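Local coordinates for SalCYP truncation (Salinispora tropica, PDB 7ABB), which belongs to the cytochrome P450 family and, in this truncated form, binds heme c within a largely helical fold, at residues E76-L81 with L228-F233; R92-A97 with F211-D216; E188-H193 with D224-L229. All blocks are in the same frame, centred on the assembly; numbering follows the deposited sequence.

Interaction 1. Residues E76-L81 with L228-F233. With HEC (heme c), chain B.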
loop_
_atom_site.group_PDB
_atom_site.type_symbol
_atom_site.label_atom_id
_atom_site.label_comp_id
_atom_site.label_asym_id
_atom_site.label_seq_id
_atom_site.Cartn_x
_atom_site.Cartn_y
_atom_site.Cartn_z
ATOM N N GLU A 76 -7.649 -12.350 -15.167
ATOM C CA GLU A 76 -7.874 -11.026 -15.735
ATOM C C GLU A 76 -6.555 -10.363 -16.107
ATOM O O GLU A 76 -5.479 -10.907 -15.850
ATOM C CB GLU A 76 -8.635 -10.146 -14.748
ATOM C CG GLU A 76 -9.934 -10.742 -14.245
ATOM C CD GLU A 76 -9.789 -11.372 -12.873
ATOM O OE1 GLU A 76 -8.773 -12.058 -12.637
ATOM O OE2 GLU A 76 -10.688 -11.172 -12.027
ATOM N N ARG A 77 -6.646 -9.175 -16.700
ATOM C CA ARG A 77 -5.486 -8.422 -17.174
ATOM C C ARG A 77 -5.482 -7.056 -16.485
ATOM O O ARG A 77 -6.136 -6.111 -16.934
ATOM C CB ARG A 77 -5.527 -8.292 -18.691
ATOM C CG ARG A 77 -4.323 -7.606 -19.307
ATOM C CD ARG A 77 -4.454 -7.571 -20.828
ATOM N NE ARG A 77 -3.432 -6.730 -21.444
ATOM C CZ ARG A 77 -2.266 -7.167 -21.909
ATOM N NH1 ARG A 77 -1.953 -8.456 -21.845
ATOM N NH2 ARG A 77 -1.407 -6.309 -22.443
ATOM N N TRP A 78 -4.741 -6.961 -15.388
ATOM C CA TRP A 78 -4.601 -5.720 -14.631
ATOM C C TRP A 78 -3.183 -5.207 -14.854
ATOM O O TRP A 78 -2.222 -5.769 -14.323
ATOM C CB TRP A 78 -4.879 -5.945 -13.144
ATOM C CG TRP A 78 -6.251 -6.482 -12.845
ATOM C CD1 TRP A 78 -6.660 -7.780 -12.935
ATOM C CD2 TRP A 78 -7.391 -5.736 -12.400
ATOM N NE1 TRP A 78 -7.980 -7.889 -12.574
ATOM C CE2 TRP A 78 -8.452 -6.648 -12.242
ATOM C CE3 TRP A 78 -7.616 -4.388 -12.118
ATOM C CZ2 TRP A 78 -9.716 -6.256 -11.815
ATOM C CZ3 TRP A 78 -8.876 -4.001 -11.695
ATOM C CH2 TRP A 78 -9.908 -4.929 -11.548
ATOM N N ILE A 79 -3.060 -4.148 -15.638
ATOM C CA ILE A 79 -1.747 -3.616 -16.004
ATOM C C ILE A 79 -1.226 -2.754 -14.859
ATOM O O ILE A 79 -1.900 -1.779 -14.484
ATOM C CB ILE A 79 -1.851 -2.794 -17.283
ATOM C CG1 ILE A 79 -2.341 -3.659 -18.450
ATOM C CG2 ILE A 79 -0.515 -2.124 -17.598
ATOM C CD1 ILE A 79 -1.315 -4.619 -18.972
ATOM N N PRO A 80 -0.011 -3.001 -14.350
ATOM C CA PRO A 80 0.966 -4.043 -14.701
ATOM C C PRO A 80 0.978 -5.242 -13.756
ATOM O O PRO A 80 1.854 -6.084 -13.861
ATOM C CB PRO A 80 2.289 -3.302 -14.606
ATOM C CG PRO A 80 2.067 -2.322 -13.473
ATOM C CD PRO A 80 0.592 -1.969 -13.489
ATOM N N LEU A 81 0.002 -5.302 -12.848
ATOM C CA LEU A 81 0.060 -6.222 -11.714
ATOM C C LEU A 81 0.101 -7.692 -12.144
ATOM O O LEU A 81 0.810 -8.504 -11.531
ATOM C CB LEU A 81 -1.143 -5.947 -10.814
ATOM C CG LEU A 81 -1.210 -6.547 -9.411
ATOM C CD1 LEU A 81 -0.012 -6.158 -8.543
ATOM C CD2 LEU A 81 -2.510 -6.093 -8.766
ATOM N N LEU A 228 -4.512 0.274 -16.752
ATOM C CA LEU A 228 -3.472 0.938 -15.969
ATOM C C LEU A 228 -4.065 1.960 -15.005
ATOM O O LEU A 228 -3.753 1.962 -13.813
ATOM C CB LEU A 228 -2.470 1.616 -16.904
ATOM C CG LEU A 228 -1.446 2.525 -16.217
ATOM C CD1 LEU A 228 -0.514 1.736 -15.304
ATOM C CD2 LEU A 228 -0.664 3.304 -17.267
ATOM N N LEU A 229 -4.918 2.842 -15.522
ATOM C CA LEU A 229 -5.497 3.898 -14.696
ATOM C C LEU A 229 -6.349 3.315 -13.585
ATOM O O LEU A 229 -6.354 3.833 -12.466
ATOM C CB LEU A 229 -6.329 4.845 -15.575
ATOM C CG LEU A 229 -5.480 5.703 -16.517
ATOM C CD1 LEU A 229 -6.368 6.489 -17.500
ATOM C CD2 LEU A 229 -4.594 6.662 -15.732
ATOM N N THR A 230 -7.064 2.225 -13.873
ATOM C CA THR A 230 -7.839 1.554 -12.833
ATOM C C THR A 230 -6.930 1.000 -11.745
ATOM O O THR A 230 -7.213 1.147 -10.552
ATOM C CB THR A 230 -8.684 0.437 -13.450
ATOM O OG1 THR A 230 -9.511 0.992 -14.481
ATOM C CG2 THR A 230 -9.575 -0.216 -12.405
ATOM N N VAL A 231 -5.836 0.341 -12.136
ATOM C CA VAL A 231 -4.918 -0.220 -11.142
ATOM C C VAL A 231 -4.312 0.876 -10.284
ATOM O O VAL A 231 -4.198 0.741 -9.059
ATOM C CB VAL A 231 -3.825 -1.047 -11.848
ATOM C CG1 VAL A 231 -2.690 -1.365 -10.897
ATOM C CG2 VAL A 231 -4.411 -2.312 -12.420
ATOM N N LEU A 232 -3.923 1.994 -10.905
ATOM C CA LEU A 232 -3.362 3.090 -10.133
ATOM C C LEU A 232 -4.348 3.593 -9.099
ATOM O O LEU A 232 -3.961 3.879 -7.963
ATOM C CB LEU A 232 -2.941 4.220 -11.068
ATOM C CG LEU A 232 -1.721 3.875 -11.917
ATOM C CD1 LEU A 232 -1.447 4.963 -12.913
ATOM C CD2 LEU A 232 -0.482 3.678 -11.067
ATOM N N PHE A 233 -5.625 3.700 -9.467
ATOM C CA PHE A 233 -6.625 4.135 -8.495
ATOM C C PHE A 233 -6.755 3.125 -7.367
ATOM O O PHE A 233 -6.796 3.497 -6.191
ATOM C CB PHE A 233 -7.973 4.338 -9.173
ATOM C CG PHE A 233 -9.050 4.805 -8.232
ATOM C CD1 PHE A 233 -9.216 6.145 -7.974
ATOM C CD2 PHE A 233 -9.900 3.901 -7.616
ATOM C CE1 PHE A 233 -10.205 6.578 -7.098
ATOM C CE2 PHE A 233 -10.904 4.345 -6.745
ATOM C CZ PHE A 233 -11.046 5.671 -6.502
HETATM FE FE HEC B . 1.909 -0.342 -4.199
HETATM C CHA HEC B . 2.493 -3.105 -6.165
HETATM C CHB HEC B . 2.476 -2.275 -1.429
HETATM C CHC HEC B . 1.370 2.408 -2.223
HETATM C CHD HEC B . 0.987 1.473 -6.929
HETATM N NA HEC B . 2.366 -2.279 -3.874
HETATM C C1A HEC B . 2.620 -3.274 -4.818
HETATM C C2A HEC B . 3.014 -4.517 -4.187
HETATM C C3A HEC B . 3.013 -4.257 -2.867
HETATM C C4A HEC B . 2.613 -2.887 -2.659
HETATM C CMA HEC B . 3.335 -5.224 -1.713
HETATM C CAA HEC B . 3.406 -5.858 -4.903
HETATM C CBA HEC B . 2.224 -6.778 -5.184
HETATM C CGA HEC B . 2.717 -8.064 -5.825
HETATM O O1A HEC B . 1.817 -8.844 -6.211
HETATM O O2A HEC B . 3.958 -8.255 -5.921
HETATM N NB HEC B . 1.864 -0.010 -2.218
HETATM C C1B HEC B . 2.173 -0.929 -1.232
HETATM C C2B HEC B . 2.145 -0.239 0.023
HETATM C C3B HEC B . 1.865 1.058 -0.203
HETATM C C4B HEC B . 1.660 1.221 -1.601
HETATM C CMB HEC B . 2.454 -0.975 1.342
HETATM C CAB HEC B . 1.682 2.250 0.700
HETATM C CBB HEC B . 2.185 2.109 2.100
HETATM N NC HEC B . 1.264 1.563 -4.527
HETATM C C1C HEC B . 1.204 2.556 -3.578
HETATM C C2C HEC B . 0.901 3.805 -4.225
HETATM C C3C HEC B . 0.795 3.574 -5.554
HETATM C C4C HEC B . 1.004 2.157 -5.740
HETATM C CMC HEC B . 0.771 5.135 -3.482
HETATM C CAC HEC B . 0.456 4.514 -6.722
HETATM C CBC HEC B . 0.640 6.023 -6.553
HETATM N ND HEC B . 1.748 -0.757 -6.145
HETATM C C1D HEC B . 1.345 0.174 -7.102
HETATM C C2D HEC B . 1.385 -0.463 -8.380
HETATM C C3D HEC B . 1.837 -1.867 -8.180
HETATM C C4D HEC B . 2.065 -1.960 -6.754
HETATM C CMD HEC B . 1.003 0.197 -9.711
HETATM C CAD HEC B . 2.034 -2.965 -9.239
HETATM C CBD HEC B . 3.475 -2.917 -9.685
HETATM C CGD HEC B . 3.756 -4.046 -10.657
HETATM O O1D HEC B . 4.798 -4.000 -11.345
HETATM O O2D HEC B . 2.923 -4.973 -10.720
#

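Interaction 2. Residues R92-A97 with F211-D216. With HEC (heme c), chain B.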
loop_
_atom_site.group_PDB
_atom_site.type_symbol
_atom_site.label_atom_id
_atom_site.label_comp_id
_atom_site.label_asym_id
_atom_site.label_seq_id
_atom_site.Cartn_x
_atom_site.Cartn_y
_atom_site.Cartn_z
ATOM N N ARG A 92 6.966 -1.194 -16.919
ATOM C CA ARG A 92 7.627 -0.544 -15.793
ATOM C C ARG A 92 8.624 0.507 -16.283
ATOM O O ARG A 92 8.742 1.578 -15.677
ATOM C CB ARG A 92 8.301 -1.577 -14.887
ATOM C CG ARG A 92 7.301 -2.425 -14.084
ATOM C CD ARG A 92 6.470 -1.609 -13.104
ATOM N NE ARG A 92 7.293 -0.978 -12.073
ATOM C CZ ARG A 92 7.354 -1.392 -10.802
ATOM N NH1 ARG A 92 6.641 -2.436 -10.404
ATOM N NH2 ARG A 92 8.137 -0.763 -9.930
ATOM N N ARG A 93 9.328 0.235 -17.384
ATOM C CA ARG A 93 10.263 1.227 -17.919
ATOM C C ARG A 93 9.528 2.486 -18.358
ATOM O O ARG A 93 10.008 3.602 -18.125
ATOM C CB ARG A 93 11.076 0.652 -19.088
ATOM C CG ARG A 93 12.135 -0.345 -18.652
ATOM C CD ARG A 93 13.112 -0.667 -19.775
ATOM N NE ARG A 93 12.458 -1.367 -20.879
ATOM C CZ ARG A 93 12.782 -2.581 -21.319
ATOM N NH1 ARG A 93 12.109 -3.112 -22.334
ATOM N NH2 ARG A 93 13.778 -3.266 -20.768
ATOM N N ARG A 94 8.384 2.329 -19.032
ATOM C CA ARG A 94 7.628 3.493 -19.488
ATOM C C ARG A 94 7.082 4.294 -18.315
ATOM O O ARG A 94 7.068 5.532 -18.358
ATOM C CB ARG A 94 6.490 3.057 -20.411
ATOM C CG ARG A 94 6.936 2.237 -21.639
ATOM C CD ARG A 94 6.821 2.982 -22.876
ATOM N NE ARG A 94 7.281 2.217 -24.040
ATOM C CZ ARG A 94 7.723 2.779 -25.156
ATOM N NH1 ARG A 94 7.769 4.101 -25.258
ATOM N NH2 ARG A 94 8.122 2.017 -26.166
ATOM N N LEU A 95 6.607 3.608 -17.272
ATOM C CA LEU A 95 5.976 4.269 -16.129
ATOM C C LEU A 95 6.978 4.936 -15.198
ATOM O O LEU A 95 6.600 5.852 -14.452
ATOM C CB LEU A 95 5.175 3.242 -15.332
ATOM C CG LEU A 95 3.893 2.734 -15.987
ATOM C CD1 LEU A 95 3.438 1.440 -15.344
ATOM C CD2 LEU A 95 2.808 3.803 -15.896
ATOM N N ALA A 96 8.236 4.509 -15.230
ATOM C CA ALA A 96 9.174 4.806 -14.153
ATOM C C ALA A 96 9.274 6.301 -13.867
ATOM O O ALA A 96 9.315 6.707 -12.698
ATOM C CB ALA A 96 10.550 4.217 -14.490
ATOM N N ALA A 97 9.299 7.136 -14.909
ATOM C CA ALA A 97 9.542 8.564 -14.725
ATOM C C ALA A 97 8.503 9.221 -13.827
ATOM O O ALA A 97 8.787 10.251 -13.196
ATOM C CB ALA A 97 9.553 9.289 -16.075
ATOM N N PHE A 211 -0.297 7.831 -25.139
ATOM C CA PHE A 211 -0.735 7.799 -26.524
ATOM C C PHE A 211 0.434 7.584 -27.475
ATOM O O PHE A 211 0.224 7.186 -28.625
ATOM C CB PHE A 211 -1.490 9.093 -26.843
ATOM C CG PHE A 211 -2.793 9.218 -26.107
ATOM C CD1 PHE A 211 -3.697 8.173 -26.094
ATOM C CD2 PHE A 211 -3.103 10.372 -25.410
ATOM C CE1 PHE A 211 -4.882 8.275 -25.418
ATOM C CE2 PHE A 211 -4.297 10.480 -24.727
ATOM C CZ PHE A 211 -5.184 9.428 -24.721
ATOM N N ASP A 212 1.659 7.813 -27.011
ATOM C CA ASP A 212 2.846 7.582 -27.819
ATOM C C ASP A 212 3.537 6.268 -27.491
ATOM O O ASP A 212 4.558 5.957 -28.116
ATOM C CB ASP A 212 3.842 8.728 -27.632
ATOM C CG ASP A 212 3.309 10.040 -28.156
ATOM O OD1 ASP A 212 2.614 10.008 -29.192
ATOM O OD2 ASP A 212 3.575 11.088 -27.531
ATOM N N TRP A 213 3.000 5.487 -26.556
ATOM C CA TRP A 213 3.688 4.293 -26.079
ATOM C C TRP A 213 3.429 3.102 -26.985
ATOM O O TRP A 213 2.310 2.883 -27.462
ATOM C CB TRP A 213 3.256 3.910 -24.666
ATOM C CG TRP A 213 3.740 4.825 -23.585
ATOM C CD1 TRP A 213 4.438 5.991 -23.752
ATOM C CD2 TRP A 213 3.560 4.663 -22.176
ATOM N NE1 TRP A 213 4.702 6.563 -22.539
ATOM C CE2 TRP A 213 4.158 5.787 -21.547
ATOM C CE3 TRP A 213 2.938 3.694 -21.382
ATOM C CZ2 TRP A 213 4.179 5.943 -20.162
ATOM C CZ3 TRP A 213 2.949 3.858 -20.001
ATOM C CH2 TRP A 213 3.561 4.979 -19.404
ATOM N N GLU A 214 4.477 2.317 -27.180
ATOM C CA GLU A 214 4.386 0.988 -27.765
ATOM C C GLU A 214 4.878 -0.012 -26.732
ATOM O O GLU A 214 5.753 0.290 -25.912
ATOM C CB GLU A 214 5.200 0.859 -29.044
ATOM C CG GLU A 214 4.473 1.415 -30.267
ATOM C CD GLU A 214 5.223 1.186 -31.563
ATOM O OE1 GLU A 214 4.735 1.645 -32.615
ATOM O OE2 GLU A 214 6.292 0.542 -31.531
ATOM N N ILE A 215 4.270 -1.190 -26.750
ATOM C CA ILE A 215 4.689 -2.303 -25.915
ATOM C C ILE A 215 4.813 -3.500 -26.837
ATOM O O ILE A 215 3.847 -3.859 -27.522
ATOM C CB ILE A 215 3.696 -2.593 -24.781
ATOM C CG1 ILE A 215 3.580 -1.398 -23.835
ATOM C CG2 ILE A 215 4.103 -3.840 -24.014
ATOM C CD1 ILE A 215 4.794 -1.137 -22.943
ATOM N N ASP A 216 5.997 -4.103 -26.871
ATOM C CA ASP A 216 6.244 -5.260 -27.730
ATOM C C ASP A 216 6.020 -4.904 -29.201
ATOM O O ASP A 216 5.501 -5.710 -29.979
ATOM C CB ASP A 216 5.357 -6.437 -27.317
ATOM C CG ASP A 216 5.946 -7.785 -27.688
ATOM O OD1 ASP A 216 7.092 -7.843 -28.180
ATOM O OD2 ASP A 216 5.248 -8.802 -27.486
HETATM FE FE HEC B . 1.909 -0.342 -4.199
HETATM C CHA HEC B . 2.493 -3.105 -6.165
HETATM C CHB HEC B . 2.476 -2.275 -1.429
HETATM C CHC HEC B . 1.370 2.408 -2.223
HETATM C CHD HEC B . 0.987 1.473 -6.929
HETATM N NA HEC B . 2.366 -2.279 -3.874
HETATM C C1A HEC B . 2.620 -3.274 -4.818
HETATM C C2A HEC B . 3.014 -4.517 -4.187
HETATM C C3A HEC B . 3.013 -4.257 -2.867
HETATM C C4A HEC B . 2.613 -2.887 -2.659
HETATM C CMA HEC B . 3.335 -5.224 -1.713
HETATM C CAA HEC B . 3.406 -5.858 -4.903
HETATM C CBA HEC B . 2.224 -6.778 -5.184
HETATM C CGA HEC B . 2.717 -8.064 -5.825
HETATM O O1A HEC B . 1.817 -8.844 -6.211
HETATM O O2A HEC B . 3.958 -8.255 -5.921
HETATM N NB HEC B . 1.864 -0.010 -2.218
HETATM C C1B HEC B . 2.173 -0.929 -1.232
HETATM C C2B HEC B . 2.145 -0.239 0.023
HETATM C C3B HEC B . 1.865 1.058 -0.203
HETATM C C4B HEC B . 1.660 1.221 -1.601
HETATM C CMB HEC B . 2.454 -0.975 1.342
HETATM C CAB HEC B . 1.682 2.250 0.700
HETATM C CBB HEC B . 2.185 2.109 2.100
HETATM N NC HEC B . 1.264 1.563 -4.527
HETATM C C1C HEC B . 1.204 2.556 -3.578
HETATM C C2C HEC B . 0.901 3.805 -4.225
HETATM C C3C HEC B . 0.795 3.574 -5.554
HETATM C C4C HEC B . 1.004 2.157 -5.740
HETATM C CMC HEC B . 0.771 5.135 -3.482
HETATM C CAC HEC B . 0.456 4.514 -6.722
HETATM C CBC HEC B . 0.640 6.023 -6.553
HETATM N ND HEC B . 1.748 -0.757 -6.145
HETATM C C1D HEC B . 1.345 0.174 -7.102
HETATM C C2D HEC B . 1.385 -0.463 -8.380
HETATM C C3D HEC B . 1.837 -1.867 -8.180
HETATM C C4D HEC B . 2.065 -1.960 -6.754
HETATM C CMD HEC B . 1.003 0.197 -9.711
HETATM C CAD HEC B . 2.034 -2.965 -9.239
HETATM C CBD HEC B . 3.475 -2.917 -9.685
HETATM C CGD HEC B . 3.756 -4.046 -10.657
HETATM O O1D HEC B . 4.798 -4.000 -11.345
HETATM O O2D HEC B . 2.923 -4.973 -10.720
#

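Interaction 3. Residues E188-H193 with D224-L229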
loop_
_atom_site.group_PDB
_atom_site.type_symbol
_atom_site.label_atom_id
_atom_site.label_comp_id
_atom_site.label_asym_id
_atom_site.label_seq_id
_atom_site.Cartn_x
_atom_site.Cartn_y
_atom_site.Cartn_z
ATOM N N GLU A 188 -16.094 4.081 -15.851
ATOM C CA GLU A 188 -16.554 5.202 -16.666
ATOM C C GLU A 188 -15.635 6.402 -16.492
ATOM O O GLU A 188 -15.317 7.100 -17.462
ATOM C CB GLU A 188 -17.991 5.574 -16.295
ATOM C CG GLU A 188 -19.048 4.969 -17.196
ATOM C CD GLU A 188 -19.077 5.602 -18.581
ATOM O OE1 GLU A 188 -18.655 6.770 -18.720
ATOM O OE2 GLU A 188 -19.523 4.927 -19.532
ATOM N N TYR A 189 -15.189 6.649 -15.260
ATOM C CA TYR A 189 -14.307 7.783 -15.006
ATOM C C TYR A 189 -13.016 7.677 -15.813
ATOM O O TYR A 189 -12.607 8.637 -16.472
ATOM C CB TYR A 189 -14.002 7.897 -13.514
ATOM C CG TYR A 189 -13.130 9.088 -13.226
ATOM C CD1 TYR A 189 -13.681 10.351 -13.071
ATOM C CD2 TYR A 189 -11.755 8.962 -13.147
ATOM C CE1 TYR A 189 -12.889 11.443 -12.820
ATOM C CE2 TYR A 189 -10.953 10.060 -12.880
ATOM C CZ TYR A 189 -11.532 11.299 -12.735
ATOM O OH TYR A 189 -10.734 12.385 -12.484
ATOM N N VAL A 190 -12.354 6.517 -15.780
ATOM C CA VAL A 190 -11.089 6.404 -16.510
ATOM C C VAL A 190 -11.316 6.469 -18.017
ATOM O O VAL A 190 -10.470 6.998 -18.748
ATOM C CB VAL A 190 -10.308 5.130 -16.132
ATOM C CG1 VAL A 190 -10.024 5.090 -14.625
ATOM C CG2 VAL A 190 -11.026 3.887 -16.598
ATOM N N ARG A 191 -12.449 5.943 -18.509
ATOM C CA ARG A 191 -12.789 6.088 -19.924
ATOM C C ARG A 191 -12.925 7.555 -20.295
ATOM O O ARG A 191 -12.423 7.996 -21.336
ATOM C CB ARG A 191 -14.094 5.356 -20.231
ATOM C CG ARG A 191 -13.938 3.884 -20.459
ATOM C CD ARG A 191 -15.050 3.343 -21.342
ATOM N NE ARG A 191 -16.355 3.452 -20.696
ATOM C CZ ARG A 191 -16.826 2.581 -19.809
ATOM N NH1 ARG A 191 -16.104 1.527 -19.455
ATOM N NH2 ARG A 191 -18.023 2.765 -19.273
ATOM N N ARG A 192 -13.611 8.324 -19.449
ATOM C CA ARG A 192 -13.769 9.749 -19.707
ATOM C C ARG A 192 -12.433 10.480 -19.627
ATOM O O ARG A 192 -12.203 11.426 -20.393
ATOM C CB ARG A 192 -14.784 10.354 -18.733
ATOM C CG ARG A 192 -16.252 9.997 -19.014
ATOM C CD ARG A 192 -17.182 10.742 -18.049
ATOM N NE ARG A 192 -18.594 10.716 -18.450
ATOM C CZ ARG A 192 -19.597 10.212 -17.724
ATOM N NH1 ARG A 192 -20.840 10.260 -18.198
ATOM N NH2 ARG A 192 -19.382 9.669 -16.529
ATOM N N HIS A 193 -11.538 10.054 -18.731
ATOM C CA HIS A 193 -10.238 10.707 -18.620
ATOM C C HIS A 193 -9.403 10.467 -19.874
ATOM O O HIS A 193 -8.753 11.382 -20.391
ATOM C CB HIS A 193 -9.489 10.210 -17.380
ATOM C CG HIS A 193 -8.231 10.969 -17.112
ATOM N ND1 HIS A 193 -8.231 12.313 -16.800
ATOM C CD2 HIS A 193 -6.931 10.591 -17.166
ATOM C CE1 HIS A 193 -6.983 12.722 -16.649
ATOM N NE2 HIS A 193 -6.177 11.695 -16.858
ATOM N N ASP A 224 -5.795 -1.275 -22.361
ATOM C CA ASP A 224 -4.684 -1.327 -21.416
ATOM C C ASP A 224 -4.505 0.015 -20.713
ATOM O O ASP A 224 -4.181 0.052 -19.521
ATOM C CB ASP A 224 -3.393 -1.746 -22.123
ATOM C CG ASP A 224 -3.301 -3.265 -22.362
ATOM O OD1 ASP A 224 -4.124 -4.033 -21.818
ATOM O OD2 ASP A 224 -2.387 -3.695 -23.099
ATOM N N ARG A 225 -4.722 1.128 -21.426
ATOM C CA ARG A 225 -4.717 2.443 -20.787
ATOM C C ARG A 225 -5.712 2.489 -19.644
ATOM O O ARG A 225 -5.399 2.951 -18.546
ATOM C CB ARG A 225 -5.064 3.550 -21.785
ATOM C CG ARG A 225 -3.907 4.001 -22.617
ATOM C CD ARG A 225 -4.235 5.176 -23.534
ATOM N NE ARG A 225 -3.170 5.251 -24.524
ATOM C CZ ARG A 225 -3.170 4.628 -25.688
ATOM N NH1 ARG A 225 -4.231 3.945 -26.098
ATOM N NH2 ARG A 225 -2.120 4.738 -26.483
ATOM N N GLU A 226 -6.935 2.036 -19.904
ATOM C CA GLU A 226 -7.958 2.038 -18.870
ATOM C C GLU A 226 -7.590 1.084 -17.748
ATOM O O GLU A 226 -7.811 1.380 -16.570
ATOM C CB GLU A 226 -9.303 1.661 -19.491
ATOM C CG GLU A 226 -9.793 2.682 -20.482
ATOM C CD GLU A 226 -10.982 2.193 -21.275
ATOM O OE1 GLU A 226 -11.704 1.313 -20.764
ATOM O OE2 GLU A 226 -11.200 2.690 -22.403
ATOM N N SER A 227 -7.028 -0.073 -18.096
ATOM C CA SER A 227 -6.579 -0.990 -17.053
ATOM C C SER A 227 -5.537 -0.337 -16.151
ATOM O O SER A 227 -5.657 -0.358 -14.916
ATOM C CB SER A 227 -6.023 -2.255 -17.693
ATOM O OG SER A 227 -5.625 -3.160 -16.691
ATOM N N LEU A 228 -4.512 0.274 -16.752
ATOM C CA LEU A 228 -3.472 0.938 -15.969
ATOM C C LEU A 228 -4.065 1.960 -15.005
ATOM O O LEU A 228 -3.753 1.962 -13.813
ATOM C CB LEU A 228 -2.470 1.616 -16.904
ATOM C CG LEU A 228 -1.446 2.525 -16.217
ATOM C CD1 LEU A 228 -0.514 1.736 -15.304
ATOM C CD2 LEU A 228 -0.664 3.304 -17.267
ATOM N N LEU A 229 -4.918 2.842 -15.522
ATOM C CA LEU A 229 -5.497 3.898 -14.696
ATOM C C LEU A 229 -6.349 3.315 -13.585
ATOM O O LEU A 229 -6.354 3.833 -12.466
ATOM C CB LEU A 229 -6.329 4.845 -15.575
ATOM C CG LEU A 229 -5.480 5.703 -16.517
ATOM C CD1 LEU A 229 -6.368 6.489 -17.500
ATOM C CD2 LEU A 229 -4.594 6.662 -15.732
#

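Interaction 1. Residues E76-L81 with L228-F233
Val231 is the side chain on which the loop 76-81 closes against the helix 222-235. Its CB points at the loop and already lies 3.3 Å from the carbonyl oxygen Ile79 O. Beyond CB the two methyls part. CG2, anti to the carbonyl carbon, stays within 3.3 Å of the same Ile79 O and also reaches Trp78, whose CB it meets at 3.7 Å; it comes to the indole at the edge, near the ring plane, by CE3. CG1, anti to the backbone N (chi1 167°), reaches toward Pro80 CD and the heme methyl CMD. A turn of the helix away, Leu228 approaches the same carbonyl: its CA-H is aimed at Ile79 O almost straight, the CA to O distance being 3.5 Å and the angle at the hydrogen 168°. That contact matters because Ile79 O is buried here and has no conventional hydrogen-bond partner in the model. Thr230 CG2 approaches Trp78 CZ3 obliquely, at 3.9 Å, while its hydroxyl is turned back to Glu226 O in its own helix.

Just outside the helical segment, Ser227 OG ties down the loop by bonding to Ile79 N and Arg77 O. The peptide bond before Pro80 is cis, and past this bend the chain passes beside a heme propionate: Pro80 CG packs on the carboxylate carbon CGD at 3.7 Å, and Leu81 CA lies 3.3 Å from its oxygen O2D. In position the loop probably corresponds to the B-C region of a cytochrome P450, and helix 222-235 to the first part of the long distal helix that crosses the heme, so their junction forms part of the wall of the heme pocket.

Interaction 2. Residues R92-A97 with F211-D216
The indole of Trp213 carries Arg94 on one face and Leu95 at its edge. Arg94 CB sits 3.4 Å from the centroid of the six-membered ring and only 3° off its normal, a CH-pi contact. The arginine chain then slides over the indole toward the five-membered ring, where CD is 3.7 Å from Trp213 CG. At the rim, Leu95 CD2 comes to Trp213 CH2 near the ring plane, at 3.8 Å, the two side chains crossing at about a right angle. The guanidinium of Arg94 is tilted 35° from the indole; one of its faces covers the backbone, with Trp213 CA offset toward the rim and Glu214 N 3.8 Å above the plane over its centre. This amide N is buried by the contact and has no partner anywhere in the model. Arg94 NH2 is 2.9 Å from Glu214 O. The bend at chi2 (-109°) brings CD over the indole, and Ile215 CD1 fills in beside CG.

Two residues earlier on the same helix, Arg92 faces the heme instead. Its NH1 gives a 2.6 Å hydrogen bond to propionate oxygen O1D, which lies at the edge of the guanidinium, near its plane; the same NH1 also bonds to Gln341 O.

The helix 86-95 thus uses two arginines differently: the charge of Arg92 is matched by a propionate, while Arg94, whose ion pair with Glu90 is long and weak, works mostly through its aliphatic chain, spread over a buried tryptophan beside a short beta hairpin.

Interaction 3. Residues E188-H193 with D224-L229
This is a helix-helix contact, apolar in the middle and charged at its outer margin, where helix 182-199 crosses helix 222-235. The local axes come within 9.3 Å, at 122° between their N-to-C directions. Val190 fills the crossing: its CG1 lies 3.8 Å from Leu229 CB, and its CG2, held between the backbone N and the carbonyl carbon, meets Glu226 CB at 4.0 Å. Leu229 CD1 also reaches the edge of the His193 ring at CD2, near the ring plane, while the imidazole itself makes an edge-to-face pair with Trp149. In cytochrome P450 terms these two helices probably correspond to G and I, whose packing is part of the distal half of the fold. Toward the surface, Glu226 reaches across Arg191 at a slant, but OE1 meets the methylene CG, at 3.4 Å, while Arg191 NH1 and Glu226 OE1 are 4.6 Å apart, too far for a salt bridge. Arg191 is instead engaged within its own helix: NH2 gives Glu188 OE2 a 2.6 Å hydrogen bond that is part of a salt bridge and reaches the oxygen from above the carboxylate plane, while Arg192 is a longer, charge-only partner of Glu188 OE1.

How the interactions relate
Helix 222-235 is common to interactions 1 and 3, whose ranges overlap at Leu228 and Leu229, the first facing the loop and the second helix 182-199. Arg77 and Asp224 form a salt bridge between these two contacts, and interaction 2 meets the helix through Leu95 CD2 on Leu228 CD2. All three are mainly buried, but their centres lie about 14, 23 and 21 Å from the centre of the chain, and interaction 3 has the exposed Arg191 at its margin. The chemistry changes accordingly: aliphatic and carbonyl contacts in interaction 1, arginine over indole in interaction 2, and valine-leucine packing edged by charged side chains nearer the surface in interaction 3. Interactions 1 and 2 reach the same heme propionate.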